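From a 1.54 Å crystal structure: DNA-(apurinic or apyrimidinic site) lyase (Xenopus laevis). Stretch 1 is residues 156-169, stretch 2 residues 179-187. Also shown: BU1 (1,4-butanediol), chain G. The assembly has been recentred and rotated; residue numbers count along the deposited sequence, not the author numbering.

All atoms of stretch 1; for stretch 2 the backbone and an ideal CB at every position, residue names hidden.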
# COMPACT_ATOMS: atom_id res chain seq x y z
N TYR A 156 3.00 -4.86 18.31
CA TYR A 156 2.71 -5.41 16.99
C TYR A 156 2.98 -4.40 15.89
O TYR A 156 3.56 -4.70 14.87
CB TYR A 156 1.25 -5.91 16.99
CG TYR A 156 0.74 -6.58 15.75
CD1 TYR A 156 0.96 -7.92 15.54
CD2 TYR A 156 0.02 -5.90 14.81
CE1 TYR A 156 0.53 -8.54 14.38
CE2 TYR A 156 -0.43 -6.52 13.63
CZ TYR A 156 -0.19 -7.88 13.49
OH TYR A 156 -0.62 -8.51 12.32
N LYS A 157 2.53 -3.15 16.08
CA LYS A 157 2.69 -2.13 15.07
C LYS A 157 4.18 -1.85 14.78
O LYS A 157 4.59 -1.75 13.61
CB LYS A 157 1.97 -0.84 15.55
CG LYS A 157 2.07 0.29 14.52
CD LYS A 157 1.42 1.58 15.09
CE LYS A 157 1.40 2.63 13.97
NZ LYS A 157 0.84 3.93 14.42
N LEU A 158 4.98 -1.74 15.86
CA LEU A 158 6.40 -1.42 15.69
C LEU A 158 7.12 -2.60 15.04
O LEU A 158 8.00 -2.40 14.19
CB LEU A 158 7.01 -1.03 17.02
CG LEU A 158 6.36 0.22 17.66
CD1 LEU A 158 6.88 0.45 19.06
CD2 LEU A 158 6.67 1.43 16.80
N ARG A 159 6.74 -3.83 15.42
CA ARG A 159 7.33 -5.01 14.77
C ARG A 159 6.93 -5.12 13.32
O ARG A 159 7.75 -5.52 12.48
CB ARG A 159 6.96 -6.24 15.57
CG ARG A 159 7.58 -6.25 16.98
CD ARG A 159 9.05 -6.40 16.94
NE ARG A 159 9.38 -7.81 16.73
CZ ARG A 159 10.60 -8.30 16.85
NH1 ARG A 159 11.61 -7.47 17.05
NH2 ARG A 159 10.78 -9.61 16.77
N PHE A 160 5.71 -4.71 12.96
CA PHE A 160 5.30 -4.68 11.56
C PHE A 160 6.15 -3.71 10.76
O PHE A 160 6.59 -4.03 9.68
CB PHE A 160 3.82 -4.32 11.48
CG PHE A 160 3.23 -4.45 10.12
CD1 PHE A 160 3.23 -3.39 9.23
CD2 PHE A 160 2.66 -5.64 9.71
CE1 PHE A 160 2.67 -3.53 7.94
CE2 PHE A 160 2.11 -5.78 8.43
CZ PHE A 160 2.12 -4.73 7.57
N TYR A 161 6.39 -2.51 11.32
CA TYR A 161 7.28 -1.57 10.68
C TYR A 161 8.67 -2.15 10.47
O TYR A 161 9.26 -1.97 9.39
CB TYR A 161 7.40 -0.33 11.53
CG TYR A 161 6.23 0.63 11.54
CD1 TYR A 161 5.35 0.73 10.50
CD2 TYR A 161 6.12 1.54 12.58
CE1 TYR A 161 4.33 1.70 10.53
CE2 TYR A 161 5.10 2.52 12.59
CZ TYR A 161 4.23 2.58 11.54
OH TYR A 161 3.23 3.60 11.57
N HIS A 162 9.19 -2.87 11.47
CA HIS A 162 10.53 -3.42 11.32
C HIS A 162 10.54 -4.51 10.25
O HIS A 162 11.46 -4.56 9.42
CB HIS A 162 10.99 -3.97 12.67
CG HIS A 162 12.39 -4.48 12.69
ND1 HIS A 162 13.47 -3.73 12.27
CD2 HIS A 162 12.91 -5.65 13.14
CE1 HIS A 162 14.58 -4.43 12.42
NE2 HIS A 162 14.27 -5.60 12.94
N LEU A 163 9.51 -5.32 10.20
CA LEU A 163 9.42 -6.32 9.13
C LEU A 163 9.29 -5.68 7.75
O LEU A 163 9.90 -6.15 6.76
CB LEU A 163 8.24 -7.26 9.39
CG LEU A 163 8.01 -8.42 8.39
CD1 LEU A 163 9.22 -9.31 8.45
CD2 LEU A 163 6.72 -9.17 8.79
N LEU A 164 8.47 -4.65 7.62
CA LEU A 164 8.33 -3.93 6.36
C LEU A 164 9.65 -3.37 5.89
O LEU A 164 10.01 -3.54 4.72
CB LEU A 164 7.30 -2.82 6.56
CG LEU A 164 7.16 -1.82 5.41
CD1 LEU A 164 6.73 -2.52 4.12
CD2 LEU A 164 6.13 -0.77 5.83
N GLN A 165 10.41 -2.73 6.79
CA GLN A 165 11.72 -2.22 6.41
C GLN A 165 12.64 -3.34 5.96
O GLN A 165 13.35 -3.21 4.93
CB GLN A 165 12.33 -1.43 7.57
CG GLN A 165 13.69 -0.92 7.28
CD GLN A 165 14.16 0.08 8.27
OE1 GLN A 165 13.60 0.23 9.35
NE2 GLN A 165 15.26 0.77 7.93
N THR A 166 12.67 -4.42 6.72
CA THR A 166 13.54 -5.54 6.37
C THR A 166 13.23 -6.04 4.97
O THR A 166 14.13 -6.27 4.16
CB THR A 166 13.36 -6.66 7.40
OG1 THR A 166 13.80 -6.21 8.69
CG2 THR A 166 14.23 -7.87 7.04
N ARG A 167 11.96 -6.25 4.68
CA ARG A 167 11.61 -6.82 3.38
C ARG A 167 11.89 -5.84 2.25
O ARG A 167 12.42 -6.22 1.20
CB ARG A 167 10.14 -7.23 3.38
CG ARG A 167 9.71 -7.88 2.06
CD ARG A 167 10.42 -9.21 1.85
NE ARG A 167 10.07 -9.90 0.62
CZ ARG A 167 8.94 -10.57 0.44
NH1 ARG A 167 8.03 -10.61 1.38
NH2 ARG A 167 8.70 -11.21 -0.72
N ALA A 168 11.48 -4.58 2.41
CA ALA A 168 11.62 -3.60 1.34
C ALA A 168 13.08 -3.37 1.00
O ALA A 168 13.45 -3.28 -0.18
CB ALA A 168 10.95 -2.30 1.75
N GLU A 169 13.94 -3.28 2.02
CA GLU A 169 15.37 -3.09 1.77
C GLU A 169 16.00 -4.33 1.15
O GLU A 169 16.92 -4.21 0.31
CB GLU A 169 16.07 -2.66 3.06
CG GLU A 169 15.60 -1.27 3.46
CD GLU A 169 16.31 -0.72 4.68
OE1 GLU A 169 17.20 -1.39 5.27
OE2 GLU A 169 15.95 0.41 5.04
N UNK A 179 8.50 0.58 -4.60
CA UNK A 179 7.54 1.55 -4.07
C UNK A 179 6.84 0.91 -2.90
O UNK A 179 6.42 -0.25 -2.98
CB UNK A 179 6.54 2.00 -5.13
N UNK A 180 6.75 1.63 -1.80
CA UNK A 180 5.93 1.26 -0.64
C UNK A 180 4.81 2.27 -0.60
O UNK A 180 5.07 3.48 -0.49
CB UNK A 180 6.73 1.24 0.67
N UNK A 181 3.57 1.82 -0.68
CA UNK A 181 2.47 2.75 -0.59
C UNK A 181 1.38 2.24 0.30
O UNK A 181 1.24 1.03 0.52
CB UNK A 181 1.91 3.05 -1.98
N UNK A 182 0.65 3.16 0.86
CA UNK A 182 -0.50 2.78 1.64
C UNK A 182 -0.59 3.59 2.89
O UNK A 182 -0.10 4.71 2.97
CB UNK A 182 -0.46 1.29 1.98
N UNK A 183 -1.31 3.04 3.86
CA UNK A 183 -1.69 3.70 5.09
C UNK A 183 -0.66 3.29 6.11
O UNK A 183 -0.67 2.17 6.64
CB UNK A 183 -3.11 3.34 5.53
N UNK A 184 0.31 4.17 6.29
CA UNK A 184 1.38 3.93 7.27
C UNK A 184 0.94 4.22 8.68
O UNK A 184 1.56 3.74 9.66
CB UNK A 184 2.61 4.78 6.94
N UNK A 185 -0.14 4.99 8.89
CA UNK A 185 -0.71 5.25 10.19
C UNK A 185 0.25 5.96 11.14
O UNK A 185 0.17 5.81 12.34
CB UNK A 185 -1.17 3.93 10.81
N UNK A 186 1.16 6.78 10.58
CA UNK A 186 1.99 7.73 11.33
C UNK A 186 2.17 8.94 10.42
O UNK A 186 2.44 8.76 9.22
CB UNK A 186 3.33 7.13 11.74
N UNK A 187 2.02 10.16 10.97
CA UNK A 187 2.36 11.34 10.21
C UNK A 187 3.81 11.69 10.51
O UNK A 187 4.30 11.48 11.60
CB UNK A 187 1.42 12.50 10.54
C1 BU1 G . 1.65 6.79 15.38
C2 BU1 G . 3.06 6.21 15.59
C3 BU1 G . 3.03 4.82 16.25
C4 BU1 G . 3.84 4.80 17.56
O5 BU1 G . 1.71 8.20 15.42
O6 BU1 G . 3.16 3.99 18.49

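Stretch 1 is helical throughout. Lys157, Tyr161, Leu164 and Ala168 line the side that meets stretch 2.

Position 179 has extended strand angles, and nothing of stretch 1 lies within 5.5 Å of its ideal CB. Stretch 1 sets no preference beyond the strand, which beta-branched residues suit well. The deposited residue is Ile179, and it makes no contact with the helix.

Position 180 is also in the strand, but its CB points toward the helix. The ideal CB is 5.1 Å from Leu164 CD1, and the methyl of Ala168 is also on offer. The surroundings are apolar and leave room for a medium-sized side chain. Valine, leucine, isoleucine or methionine would suit. It is Ile180. Its CG2 lies 4.2 Å from Leu164 CD1, and its CD1 reaches 3.6 Å from Ala168 CB.

Position 181 is strand again and out of reach of the helix. Many residues would fit; it is Leu181.

Position 182 has phi 138° and psi -158°. A CB here would be jammed against the carbonyl O of 181, so the backbone alone calls for glycine. It is Gly182, where the chain turns a corner.

Position 183 is out of reach of stretch 1, which leaves the choice open. It is Asp183. Its OD1 accepts a weak hydrogen bond from the backbone N of 185, at 2.9 Å.

Position 184 points its CB sideways, 4.8 Å from Tyr161 OH. Its carbonyl O accepts a hydrogen bond from Tyr161 OH at 2.5 Å, whatever the side chain. A compact apolar residue could make contact with the Tyr161 ring, though a small polar one is possible. It is Val184, with CG1 4.1 Å from Tyr161 CE1.

Position 185 has positive phi (61°), which favours glycine, asparagine or aspartate. Its CB is sideways, 4.1 Å from Lys157 NZ. It is Asn185. Its backbone O takes the hydrogen bond from the extended Lys157, NZ to O 2.9 Å. Its ND2 is hydrogen-bonded elsewhere in the structure.

Position 186 points toward the helix, its ideal CB only 3.5 Å from Tyr161 OH. A short hydroxyl side chain, serine or threonine, would suit. It is Thr186. OG1 lies 2.7 Å from Tyr161 OH, a hydrogen bond at the ring edge. Butanediol packs alongside, its C2 3.0 Å from Thr186 OG1 and its C3 3.0 Å from Lys157 NZ.

Position 187 is out of reach of stretch 1, which leaves it free. It is Ser187, hydrogen-bonded elsewhere in the structure.

Stretch 2 (179-187) IILGDVNTS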
# COMPACT_ATOMS: atom_id res chain seq x y z
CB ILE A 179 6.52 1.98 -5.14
CG1 ILE A 179 7.13 2.92 -6.11
CG2 ILE A 179 5.29 2.60 -4.46
CD1 ILE A 179 6.22 3.21 -7.35
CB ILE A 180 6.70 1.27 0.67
CG1 ILE A 180 7.89 0.33 0.64
CG2 ILE A 180 5.71 0.85 1.81
CD1 ILE A 180 8.86 0.58 1.74
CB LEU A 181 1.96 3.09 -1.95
CG LEU A 181 1.22 2.03 -2.74
CD1 LEU A 181 1.02 2.57 -4.15
CD2 LEU A 181 1.90 0.77 -2.90
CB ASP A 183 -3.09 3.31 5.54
CG ASP A 183 -3.51 3.96 6.83
OD1 ASP A 183 -2.68 4.64 7.53
OD2 ASP A 183 -4.72 3.81 7.20
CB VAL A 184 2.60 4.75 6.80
CG1 VAL A 184 3.71 4.74 7.80
CG2 VAL A 184 3.10 4.24 5.47
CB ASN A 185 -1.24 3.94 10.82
CG ASN A 185 -2.33 4.18 11.79
OD1 ASN A 185 -3.06 5.17 11.67
ND2 ASN A 185 -2.44 3.31 12.79
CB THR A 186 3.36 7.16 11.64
OG1 THR A 186 3.26 6.07 12.57
CG2 THR A 186 4.23 8.21 12.31
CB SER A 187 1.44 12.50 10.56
OG SER A 187 1.60 12.81 11.93
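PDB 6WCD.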